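Local coordinates for protein purine nucleoside phosphorylase (Schistosoma mansoni, PDB 5KO5) that probably catalyses, as a purine nucleoside phosphorylase, the reversible phosphorolysis of purine nucleosides such as inosine and guanosine to the free base and ribose 1-phosphate, at residues M14-I19 and N54-F58; V67-V71 and A82-R86; G121-K125 and S208-L212; P162-Y168 and V227-H232. All blocks are in the same frame, centred on the assembly; numbering follows the deposited sequence.

Contact 1: residues M14-I19 and N54-F58; sequences MAADYI and NIPNF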
loop_
_atom_site.group_PDB
_atom_site.type_symbol
_atom_site.label_atom_id
_atom_site.label_comp_id
_atom_site.label_asym_id
_atom_site.label_seq_id
_atom_site.Cartn_x
_atom_site.Cartn_y
_atom_site.Cartn_z
ATOM N N MET A 14 -10.770 23.236 -19.327
ATOM C CA MET A 14 -10.313 24.608 -19.145
ATOM C C MET A 14 -8.813 24.718 -19.388
ATOM O O MET A 14 -8.344 25.683 -20.008
ATOM C CB MET A 14 -10.682 25.112 -17.752
ATOM C CG MET A 14 -10.321 26.573 -17.534
ATOM S SD MET A 14 -10.902 27.236 -15.965
ATOM C CE MET A 14 -10.502 28.971 -16.175
ATOM N N ALA A 15 -8.048 23.727 -18.924
ATOM C CA ALA A 15 -6.616 23.704 -19.196
ATOM C C ALA A 15 -6.339 23.531 -20.684
ATOM O O ALA A 15 -5.471 24.213 -21.243
ATOM C CB ALA A 15 -5.948 22.589 -18.388
ATOM N N ALA A 16 -7.064 22.626 -21.344
ATOM C CA ALA A 16 -6.826 22.400 -22.766
ATOM C C ALA A 16 -7.189 23.630 -23.592
ATOM O O ALA A 16 -6.487 23.967 -24.556
ATOM C CB ALA A 16 -7.573 21.151 -23.236
ATOM N N ASP A 17 -8.267 24.329 -23.218
ATOM C CA ASP A 17 -8.644 25.557 -23.916
ATOM C C ASP A 17 -7.522 26.586 -23.869
ATOM O O ASP A 17 -7.200 27.219 -24.884
ATOM C CB ASP A 17 -9.907 26.146 -23.291
ATOM C CG ASP A 17 -11.158 25.398 -23.685
ATOM O OD1 ASP A 17 -11.094 24.582 -24.627
ATOM O OD2 ASP A 17 -12.210 25.639 -23.056
ATOM N N TYR A 18 -6.924 26.780 -22.691
ATOM C CA TYR A 18 -5.819 27.725 -22.573
ATOM C C TYR A 18 -4.658 27.308 -23.462
ATOM O O TYR A 18 -4.091 28.128 -24.189
ATOM C CB TYR A 18 -5.366 27.815 -21.113
ATOM C CG TYR A 18 -4.164 28.716 -20.899
ATOM C CD1 TYR A 18 -4.312 30.089 -20.733
ATOM C CD2 TYR A 18 -2.876 28.187 -20.865
ATOM C CE1 TYR A 18 -3.213 30.906 -20.536
ATOM C CE2 TYR A 18 -1.773 28.993 -20.675
ATOM C CZ TYR A 18 -1.946 30.353 -20.510
ATOM O OH TYR A 18 -0.850 31.159 -20.316
ATOM N N ILE A 19 -4.292 26.028 -23.412
ATOM C CA ILE A 19 -3.149 25.530 -24.171
ATOM C C ILE A 19 -3.387 25.675 -25.671
ATOM O O ILE A 19 -2.487 26.078 -26.418
ATOM C CB ILE A 19 -2.856 24.071 -23.773
ATOM C CG1 ILE A 19 -2.389 23.990 -22.317
ATOM C CG2 ILE A 19 -1.827 23.452 -24.719
ATOM C CD1 ILE A 19 -2.662 22.642 -21.689
ATOM N N ASN A 54 1.218 28.717 -15.417
ATOM C CA ASN A 54 0.336 29.553 -16.225
ATOM C C ASN A 54 -0.935 28.842 -16.679
ATOM O O ASN A 54 -1.851 29.516 -17.164
ATOM C CB ASN A 54 1.070 30.082 -17.471
ATOM C CG ASN A 54 2.193 31.044 -17.134
ATOM O OD1 ASN A 54 2.230 31.618 -16.048
ATOM N ND2 ASN A 54 3.114 31.230 -18.077
ATOM N N ILE A 55 -1.024 27.523 -16.549
ATOM C CA ILE A 55 -2.115 26.751 -17.138
ATOM C C ILE A 55 -3.213 26.599 -16.090
ATOM O O ILE A 55 -2.937 26.067 -15.001
ATOM C CB ILE A 55 -1.647 25.379 -17.629
ATOM C CG1 ILE A 55 -0.476 25.525 -18.610
ATOM C CG2 ILE A 55 -2.820 24.625 -18.279
ATOM C CD1 ILE A 55 0.161 24.185 -18.936
ATOM N N PRO A 56 -4.447 27.003 -16.381
ATOM C CA PRO A 56 -5.538 26.806 -15.417
ATOM C C PRO A 56 -5.659 25.350 -14.998
ATOM O O PRO A 56 -5.645 24.437 -15.827
ATOM C CB PRO A 56 -6.781 27.261 -16.191
ATOM C CG PRO A 56 -6.271 28.179 -17.238
ATOM C CD PRO A 56 -4.903 27.671 -17.613
ATOM N N ASN A 57 -5.737 25.136 -13.688
ATOM C CA ASN A 57 -5.973 23.854 -13.043
ATOM C C ASN A 57 -4.775 22.917 -13.069
ATOM O O ASN A 57 -4.914 21.784 -12.602
ATOM C CB ASN A 57 -7.204 23.101 -13.580
ATOM C CG ASN A 57 -8.458 23.922 -13.473
ATOM O OD1 ASN A 57 -8.691 24.581 -12.457
ATOM N ND2 ASN A 57 -9.262 23.924 -14.529
ATOM N N PHE A 58 -3.620 23.324 -13.591
ATOM C CA PHE A 58 -2.467 22.447 -13.514
ATOM C C PHE A 58 -1.970 22.381 -12.074
ATOM O O PHE A 58 -2.123 23.337 -11.312
ATOM C CB PHE A 58 -1.349 22.912 -14.448
ATOM C CG PHE A 58 -1.173 22.024 -15.650
ATOM C CD1 PHE A 58 -2.234 21.792 -16.512
ATOM C CD2 PHE A 58 0.039 21.398 -15.905
ATOM C CE1 PHE A 58 -2.093 20.968 -17.621
ATOM C CE2 PHE A 58 0.189 20.566 -17.012
ATOM C CZ PHE A 58 -0.878 20.351 -17.869
HETATM O O HOH W 1 1.847 30.657 -21.004
#

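Contact 2: residues V67-V71 and A82-R86; sequences VGNLV and AMQGR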
loop_
_atom_site.group_PDB
_atom_site.type_symbol
_atom_site.label_atom_id
_atom_site.label_comp_id
_atom_site.label_asym_id
_atom_site.label_seq_id
_atom_site.Cartn_x
_atom_site.Cartn_y
_atom_site.Cartn_z
ATOM N N VAL A 67 12.038 22.458 -12.901
ATOM C CA VAL A 67 11.319 22.880 -14.100
ATOM C C VAL A 67 9.915 22.280 -14.141
ATOM O O VAL A 67 9.664 21.169 -13.652
ATOM C CB VAL A 67 12.132 22.539 -15.363
ATOM C CG1 VAL A 67 12.214 21.030 -15.561
ATOM C CG2 VAL A 67 11.548 23.231 -16.594
ATOM N N GLY A 68 8.987 23.028 -14.731
ATOM C CA GLY A 68 7.627 22.559 -14.912
ATOM C C GLY A 68 6.951 23.237 -16.086
ATOM O O GLY A 68 6.263 24.249 -15.912
ATOM N N ASN A 69 7.155 22.703 -17.294
ATOM C CA ASN A 69 6.637 23.294 -18.519
ATOM C C ASN A 69 5.987 22.218 -19.370
ATOM O O ASN A 69 6.444 21.072 -19.394
ATOM C CB ASN A 69 7.760 23.877 -19.383
ATOM C CG ASN A 69 8.458 25.050 -18.739
ATOM O OD1 ASN A 69 7.819 25.947 -18.183
ATOM N ND2 ASN A 69 9.779 25.062 -18.827
ATOM N N LEU A 70 4.917 22.595 -20.061
ATOM C CA LEU A 70 4.406 21.829 -21.188
ATOM C C LEU A 70 5.025 22.408 -22.453
ATOM O O LEU A 70 4.995 23.624 -22.658
ATOM C CB LEU A 70 2.888 21.978 -21.255
ATOM C CG LEU A 70 2.056 20.771 -21.669
ATOM C CD1 LEU A 70 2.277 19.605 -20.708
ATOM C CD2 LEU A 70 0.585 21.161 -21.710
ATOM N N VAL A 71 5.600 21.548 -23.289
ATOM C CA VAL A 71 6.271 21.978 -24.513
ATOM C C VAL A 71 5.570 21.329 -25.698
ATOM O O VAL A 71 5.454 20.098 -25.760
ATOM C CB VAL A 71 7.768 21.628 -24.490
ATOM C CG1 VAL A 71 8.466 22.183 -25.728
ATOM C CG2 VAL A 71 8.419 22.154 -23.212
ATOM N N ALA A 82 4.942 17.601 -24.745
ATOM C CA ALA A 82 5.851 16.983 -23.787
ATOM C C ALA A 82 5.657 17.587 -22.405
ATOM O O ALA A 82 5.443 18.796 -22.272
ATOM C CB ALA A 82 7.306 17.223 -24.200
ATOM N N MET A 83 5.773 16.753 -21.371
ATOM C CA MET A 83 5.872 17.254 -20.003
ATOM C C MET A 83 7.344 17.423 -19.660
ATOM O O MET A 83 8.089 16.443 -19.600
ATOM C CB MET A 83 5.194 16.309 -19.015
ATOM C CG MET A 83 3.705 16.209 -19.229
ATOM S SD MET A 83 2.833 15.322 -17.920
ATOM C CE MET A 83 2.907 16.521 -16.580
ATOM N N GLN A 84 7.767 18.668 -19.446
ATOM C CA GLN A 84 9.128 18.969 -19.026
ATOM C C GLN A 84 9.080 19.210 -17.521
ATOM O O GLN A 84 8.714 20.296 -17.065
ATOM C CB GLN A 84 9.652 20.191 -19.770
ATOM C CG GLN A 84 11.123 20.434 -19.561
ATOM C CD GLN A 84 11.602 21.620 -20.345
ATOM O OE1 GLN A 84 11.025 22.706 -20.265
ATOM N NE2 GLN A 84 12.655 21.421 -21.124
ATOM N N GLY A 85 9.445 18.194 -16.751
ATOM C CA GLY A 85 9.212 18.246 -15.323
ATOM C C GLY A 85 8.094 17.300 -14.941
ATOM O O GLY A 85 6.933 17.690 -14.792
ATOM N N ARG A 86 8.457 16.037 -14.794
ATOM C CA ARG A 86 7.512 14.973 -14.514
ATOM C C ARG A 86 6.989 15.077 -13.081
ATOM O O ARG A 86 7.700 15.493 -12.166
ATOM C CB ARG A 86 8.264 13.660 -14.667
ATOM C CG ARG A 86 7.445 12.439 -14.587
ATOM C CD ARG A 86 8.355 11.290 -14.878
ATOM N NE ARG A 86 7.603 10.103 -15.231
ATOM C CZ ARG A 86 8.141 9.060 -15.837
ATOM N NH1 ARG A 86 9.434 9.076 -16.147
ATOM N NH2 ARG A 86 7.392 8.014 -16.127
#

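Contact 3: residues G121-K125 and S208-L212; sequences GINRK and SNMLL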
loop_
_atom_site.group_PDB
_atom_site.type_symbol
_atom_site.label_atom_id
_atom_site.label_comp_id
_atom_site.label_asym_id
_atom_site.label_seq_id
_atom_site.Cartn_x
_atom_site.Cartn_y
_atom_site.Cartn_z
ATOM N N GLY A 121 17.452 -2.893 -12.422
ATOM C CA GLY A 121 17.282 -4.209 -13.019
ATOM C C GLY A 121 17.207 -5.293 -11.954
ATOM O O GLY A 121 18.021 -5.325 -11.024
ATOM N N ILE A 122 16.226 -6.179 -12.090
ATOM C CA ILE A 122 16.063 -7.339 -11.223
ATOM C C ILE A 122 16.451 -8.622 -11.946
ATOM O O ILE A 122 17.208 -9.437 -11.421
ATOM C CB ILE A 122 14.615 -7.424 -10.691
ATOM C CG1 ILE A 122 14.227 -6.162 -9.919
ATOM C CG2 ILE A 122 14.446 -8.665 -9.822
ATOM C CD1 ILE A 122 14.994 -5.971 -8.605
ATOM N N ASN A 123 15.923 -8.815 -13.157
ATOM C CA ASN A 123 16.279 -9.958 -13.989
ATOM C C ASN A 123 17.786 -10.010 -14.195
ATOM O O ASN A 123 18.432 -8.991 -14.450
ATOM C CB ASN A 123 15.594 -9.815 -15.356
ATOM C CG ASN A 123 15.680 -11.087 -16.197
ATOM O OD1 ASN A 123 16.761 -11.547 -16.549
ATOM N ND2 ASN A 123 14.523 -11.652 -16.522
ATOM N N ARG A 124 18.343 -11.218 -14.110
ATOM C CA ARG A 124 19.787 -11.366 -14.204
ATOM C C ARG A 124 20.342 -10.988 -15.561
ATOM O O ARG A 124 21.536 -10.695 -15.662
ATOM C CB ARG A 124 20.196 -12.807 -13.887
ATOM C CG ARG A 124 21.385 -12.910 -12.923
ATOM C CD ARG A 124 21.047 -12.513 -11.498
ATOM N NE ARG A 124 19.749 -11.877 -11.332
ATOM C CZ ARG A 124 18.607 -12.518 -11.122
ATOM N NH1 ARG A 124 18.582 -13.843 -10.997
ATOM N NH2 ARG A 124 17.500 -11.805 -11.036
ATOM N N LYS A 125 19.520 -11.012 -16.607
ATOM C CA LYS A 125 20.031 -10.705 -17.934
ATOM C C LYS A 125 20.306 -9.220 -18.126
ATOM O O LYS A 125 20.905 -8.842 -19.136
ATOM C CB LYS A 125 19.047 -11.196 -18.992
ATOM C CG LYS A 125 18.891 -12.705 -19.034
ATOM C CD LYS A 125 17.820 -13.091 -20.035
ATOM C CE LYS A 125 17.713 -14.594 -20.190
ATOM N NZ LYS A 125 16.702 -14.958 -21.221
ATOM N N SER A 208 14.424 -6.187 -3.411
ATOM C CA SER A 208 14.857 -6.656 -4.724
ATOM C C SER A 208 14.784 -8.171 -4.816
ATOM O O SER A 208 14.321 -8.717 -5.824
ATOM C CB SER A 208 16.276 -6.178 -5.004
ATOM O OG SER A 208 16.287 -4.767 -5.102
ATOM N N ASN A 209 15.242 -8.870 -3.778
ATOM C CA ASN A 209 15.199 -10.330 -3.799
ATOM C C ASN A 209 13.769 -10.843 -3.860
ATOM O O ASN A 209 13.484 -11.830 -4.543
ATOM C CB ASN A 209 15.947 -10.905 -2.600
ATOM C CG ASN A 209 17.304 -11.440 -2.990
ATOM O OD1 ASN A 209 18.321 -10.762 -2.850
ATOM N ND2 ASN A 209 17.320 -12.655 -3.530
ATOM N N MET A 210 12.848 -10.172 -3.167
ATOM C CA MET A 210 11.445 -10.542 -3.268
ATOM C C MET A 210 10.932 -10.349 -4.689
ATOM O O MET A 210 10.243 -11.221 -5.236
ATOM C CB MET A 210 10.623 -9.708 -2.291
ATOM C CG MET A 210 9.145 -9.994 -2.398
ATOM S SD MET A 210 8.160 -8.941 -1.330
ATOM C CE MET A 210 8.339 -7.375 -2.140
ATOM N N LEU A 211 11.277 -9.217 -5.310
ATOM C CA LEU A 211 10.803 -8.941 -6.668
ATOM C C LEU A 211 11.310 -9.980 -7.652
ATOM O O LEU A 211 10.604 -10.357 -8.598
ATOM C CB LEU A 211 11.258 -7.552 -7.100
ATOM C CG LEU A 211 10.653 -6.428 -6.269
ATOM C CD1 LEU A 211 11.143 -5.076 -6.764
ATOM C CD2 LEU A 211 9.118 -6.498 -6.274
ATOM N N LEU A 212 12.538 -10.444 -7.455
ATOM C CA LEU A 212 13.049 -11.541 -8.265
ATOM C C LEU A 212 12.140 -12.761 -8.161
ATOM O O LEU A 212 11.739 -13.340 -9.178
ATOM C CB LEU A 212 14.471 -11.873 -7.827
ATOM C CG LEU A 212 15.080 -13.066 -8.544
ATOM C CD1 LEU A 212 14.849 -12.894 -10.031
ATOM C CD2 LEU A 212 16.553 -13.152 -8.219
#

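Contact 4: residues P162-Y168 and V227-H232; sequences PDLSNAY and VIIACH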
loop_
_atom_site.group_PDB
_atom_site.type_symbol
_atom_site.label_atom_id
_atom_site.label_comp_id
_atom_site.label_asym_id
_atom_site.label_seq_id
_atom_site.Cartn_x
_atom_site.Cartn_y
_atom_site.Cartn_z
ATOM N N PRO A 162 -11.063 -0.269 -15.394
ATOM C CA PRO A 162 -10.323 -0.550 -16.632
ATOM C C PRO A 162 -9.590 -1.875 -16.549
ATOM O O PRO A 162 -9.074 -2.255 -15.495
ATOM C CB PRO A 162 -9.316 0.598 -16.732
ATOM C CG PRO A 162 -9.666 1.569 -15.678
ATOM C CD PRO A 162 -10.533 0.894 -14.669
ATOM N N ASP A 163 -9.529 -2.558 -17.685
ATOM C CA ASP A 163 -8.662 -3.710 -17.865
ATOM C C ASP A 163 -7.302 -3.232 -18.353
ATOM O O ASP A 163 -7.212 -2.368 -19.229
ATOM C CB ASP A 163 -9.272 -4.646 -18.907
ATOM C CG ASP A 163 -8.306 -5.700 -19.365
ATOM O OD1 ASP A 163 -8.107 -6.681 -18.630
ATOM O OD2 ASP A 163 -7.736 -5.541 -20.464
ATOM N N LEU A 164 -6.241 -3.797 -17.779
ATOM C CA LEU A 164 -4.881 -3.385 -18.102
ATOM C C LEU A 164 -4.146 -4.388 -18.975
ATOM O O LEU A 164 -2.928 -4.252 -19.163
ATOM C CB LEU A 164 -4.098 -3.128 -16.814
ATOM C CG LEU A 164 -4.704 -2.065 -15.899
ATOM C CD1 LEU A 164 -3.884 -1.947 -14.629
ATOM C CD2 LEU A 164 -4.769 -0.710 -16.600
ATOM N N SER A 165 -4.861 -5.380 -19.517
ATOM C CA SER A 165 -4.239 -6.448 -20.297
ATOM C C SER A 165 -3.542 -5.920 -21.543
ATOM O O SER A 165 -2.592 -6.544 -22.029
ATOM C CB SER A 165 -5.289 -7.485 -20.693
ATOM O OG SER A 165 -5.897 -8.052 -19.545
ATOM N N ASN A 166 -3.999 -4.791 -22.084
ATOM C CA ASN A 166 -3.386 -4.181 -23.259
ATOM C C ASN A 166 -2.903 -2.768 -22.956
ATOM O O ASN A 166 -2.904 -1.897 -23.830
ATOM C CB ASN A 166 -4.333 -4.199 -24.459
ATOM C CG ASN A 166 -4.819 -5.598 -24.794
ATOM O OD1 ASN A 166 -6.019 -5.829 -24.950
ATOM N ND2 ASN A 166 -3.889 -6.539 -24.893
ATOM N N ALA A 167 -2.472 -2.537 -21.716
ATOM C CA ALA A 167 -1.984 -1.217 -21.331
ATOM C C ALA A 167 -0.724 -0.842 -22.095
ATOM O O ALA A 167 -0.529 0.332 -22.423
ATOM C CB ALA A 167 -1.716 -1.188 -19.830
ATOM N N TYR A 168 0.129 -1.820 -22.395
ATOM C CA TYR A 168 1.385 -1.604 -23.118
ATOM C C TYR A 168 1.216 -2.166 -24.526
ATOM O O TYR A 168 1.314 -3.377 -24.743
ATOM C CB TYR A 168 2.533 -2.274 -22.370
ATOM C CG TYR A 168 2.658 -1.767 -20.956
ATOM C CD1 TYR A 168 3.366 -0.600 -20.687
ATOM C CD2 TYR A 168 2.041 -2.418 -19.890
ATOM C CE1 TYR A 168 3.480 -0.097 -19.401
ATOM C CE2 TYR A 168 2.149 -1.917 -18.593
ATOM C CZ TYR A 168 2.866 -0.751 -18.357
ATOM O OH TYR A 168 2.988 -0.250 -17.082
ATOM N N VAL A 227 0.581 5.411 -17.047
ATOM C CA VAL A 227 0.079 4.335 -17.895
ATOM C C VAL A 227 -1.392 4.074 -17.617
ATOM O O VAL A 227 -2.192 3.889 -18.544
ATOM C CB VAL A 227 0.915 3.054 -17.696
ATOM C CG1 VAL A 227 0.258 1.882 -18.411
ATOM C CG2 VAL A 227 2.341 3.251 -18.201
ATOM N N ILE A 228 -1.772 4.044 -16.338
ATOM C CA ILE A 228 -3.146 3.720 -15.981
ATOM C C ILE A 228 -4.089 4.833 -16.410
ATOM O O ILE A 228 -5.163 4.567 -16.956
ATOM C CB ILE A 228 -3.234 3.400 -14.484
ATOM C CG1 ILE A 228 -2.587 2.036 -14.237
ATOM C CG2 ILE A 228 -4.683 3.434 -13.980
ATOM C CD1 ILE A 228 -2.422 1.667 -12.752
ATOM N N ILE A 229 -3.704 6.095 -16.194
ATOM C CA ILE A 229 -4.574 7.192 -16.619
ATOM C C ILE A 229 -4.723 7.189 -18.133
ATOM O O ILE A 229 -5.828 7.375 -18.659
ATOM C CB ILE A 229 -4.065 8.545 -16.077
ATOM C CG1 ILE A 229 -4.066 8.551 -14.544
ATOM C CG2 ILE A 229 -4.938 9.686 -16.624
ATOM C CD1 ILE A 229 -5.424 8.210 -13.895
ATOM N N ALA A 230 -3.624 6.950 -18.853
ATOM C CA ALA A 230 -3.684 6.879 -20.312
ATOM C C ALA A 230 -4.580 5.729 -20.767
ATOM O O ALA A 230 -5.459 5.912 -21.625
ATOM C CB ALA A 230 -2.272 6.719 -20.878
ATOM N N CYS A 231 -4.376 4.538 -20.193
ATOM C CA CYS A 231 -5.180 3.378 -20.564
ATOM C C CYS A 231 -6.656 3.632 -20.286
ATOM O O CYS A 231 -7.525 3.285 -21.096
ATOM C CB CYS A 231 -4.678 2.164 -19.781
ATOM S SG CYS A 231 -5.559 0.622 -20.127
ATOM N N HIS A 232 -6.951 4.268 -19.152
ATOM C CA HIS A 232 -8.329 4.559 -18.783
ATOM C C HIS A 232 -9.027 5.401 -19.850
ATOM O O HIS A 232 -10.205 5.175 -20.150
ATOM C CB HIS A 232 -8.312 5.243 -17.412
ATOM C CG HIS A 232 -9.651 5.676 -16.916
ATOM N ND1 HIS A 232 -10.097 6.975 -17.031
ATOM C CD2 HIS A 232 -10.618 5.000 -16.255
ATOM C CE1 HIS A 232 -11.294 7.074 -16.477
ATOM N NE2 HIS A 232 -11.638 5.888 -16.007
#

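Contact 1: residues M14-I19 and N54-F58
Tyr18, on helix 9-23, lies across Pro56 and the backbone of Asn54. Its CG stands anti to the backbone N (chi1 177°), which sends the ring out over the loop. At the root, Tyr18 CB and CG each meet Pro56 CD, CG at 3.5 Å. Farther along, CE2 and CZ pass over the carbonyl of Asn54: its O sits 3.4 Å above one face of the ring, displaced toward the rim, and lies 3.5 Å from Tyr18 CZ. At the tip, Tyr18 OH comes beside Asn54 CB, and a water is hydrogen-bonded to OH at 2.8 Å and accepts from Asn54 ND2.

One turn back, Ala15 CB rests on Ile55 CG2 at 3.7 Å and meets the edge of the Phe58 ring, while Met14, fully extended, crosses Pro56 at about a right angle, its CG 3.8 Å from Pro56 CB. Ile19 CD1 closes the inner side against Ile55 CG2. The loop holds its own shape through a type II beta turn, with Phe58 N bonded to Ile55 O. No direct hydrogen bond joins 14-19 to 54-58; contact is mostly apolar, with the water bridge and a bond from Asn57 ND2 to Asn11 O, one turn earlier, tying loop to helix.

Contact 2: residues V67-V71 and A82-R86
Asn69 and Gln84 pair across a beta hairpin, strands 69-75 and 78-84, within the mixed sheet of the phosphorylase fold. The short segments run antiparallel.

Backbone hydrogen bonds come in two reciprocal sets. Asn69 N gives to Gln84 O at 2.9 Å and Gln84 N returns to Asn69 O at 2.7 Å; Val71 and Ala82 repeat the exchange. Leu70 and Met83, the non-hydrogen-bonded pair between them, add a CA-H...O contact from Leu70 CA to Ala82 O. Where the ladder ends, Gly85 CA makes another to Val67 O at 3.4 Å.

Apolar contacts are few. On the face of Leu70 and Met83, Leu70 CD1 meets Met83 CG at 4.0 Å; on the other, Val71 CG2 lies against Gln84 CB.

The polar side-chain bond is on the face of Asn69 and Gln84. The extended Gln84 lies beside Asn69, pointing the same way, with their amide planes 56° apart. Val67 crosses this amide at about a right angle, its CG2 against Gln84 OE1. Asn69 ND2 reaches Gln84 OE1 at 3.0 Å, nearly straight at 174°; the acceptor lies in the Asn69 amide plane, whereas the donor is tilted 19° from the Gln84 carbonyl plane.

Contact 3: residues G121-K125 and S208-L212
Ile122 presses its two branches into the side of helix 205-213, and this is the close-packed half of the contact. With CG1 beside the backbone N and CG2 anti to it (chi1 -58°), the branches separate along the helix. CG2 goes to the backbone of Leu212, 3.5 Å from its N, and lies 3.8 Å from Leu212 CB. The other branch bends back: CG1 passes Leu211 CB more loosely, and CD1 ends 3.8 Å from Ser208 CB, one turn away. Ile248 and Val219 also pack on Ile122, so the branched side chain is buried among several elements of the fold.

The solvent side is different in kind. Arg124 is exposed, and its chain folds at chi2 and chi3 to bring the guanidinium back toward Leu212. It is modelled too close to Leu212 and to Ile122 O, so its exact position is doubtful. No hydrogen bond joins the two segments on either side. An Asx turn, Lys125 N to Asn123 OD1 at 2.8 Å, shapes the loop in part, and Asp217 and Asn246 hold it from outside.

The loop follows strand 112-121, near whose end Gly120 lines the cytosine pocket. The side chain of Ser208 is about 7 Å from the cytosine and touches the pocket residues Glu203 and Ser247, consistent with second-shell packing behind the base site.

Contact 4: residues P162-Y168 and V227-H232
Cys231 SG overlaps the inner curve of the loop 162-168, sitting 3.5 Å from Asp163 O and 3.9 Å from Leu164 CD2. Its sulfur is anti to the backbone N (chi1 -180°), a position that carries it away from the helix into the bend, where Ala167 CB borders it too. Leu164 divides its two methyls: CD2 meets that sulfur, and CD1 turns to Ile228 CG1 at 4.2 Å, about one turn back along the helix.

At the start of the segment, Val227 stands across the end of Tyr168 at about a right angle. Both valine methyls touch the phenol: CG1 is 3.7 Å from Tyr168 CZ, and CG2 approaches CE1 and OH. Ala167 CB packs on Val227 CG1 as well. The Tyr168 hydroxyl is hydrogen-bonded to His137, which holds it in place. At the far end Pro162 CG comes to the edge of the His232 imidazole, 3.6 Å from CD2 and near the ring plane, and Asn153 OD1 is hydrogen-bonded to His232 NE2.

The Asp163 side chain points away from the helix; its OD1 takes a hydrogen bond from Ser165 OG at 2.8 Å on the syn lone pair and has a second, weak partner in a neighbouring subunit, another copy of this protein. Pro162 and Leu164 pack on Pro200 and Thr201 of that subunit. Behind the helix, Val227 and Ala230 rest on Val237 of strand 236-246, and Ile229 on Ala99 and Ile102 of helix 95-108.

How the contacts relate
Contacts 1 and 2 are neighbours, with centres 14 Å apart: Leu70 of the hairpin in contact 2 inserts among Ile19, Ile55 and Phe58 of contact 1, its CD2 lying 3.6 Å from Ile19 CD1. Contact 4 approaches contact 2 to about 7 Å between nearest atoms without touching it. Contact 3 lies across the chain's centre from contacts 1 and 2, its centre about 41 Å from that of contact 1, and comes near the bound cytosine. Contacts 3 and 4 alternate along the chain, though their centres are 24 Å apart. Contact 4 also faces a neighbouring subunit, where Asp163 OD1 makes a weak hydrogen bond to Ile257 N of that subunit; Ile257 is one of the residues lining the cytosine pocket.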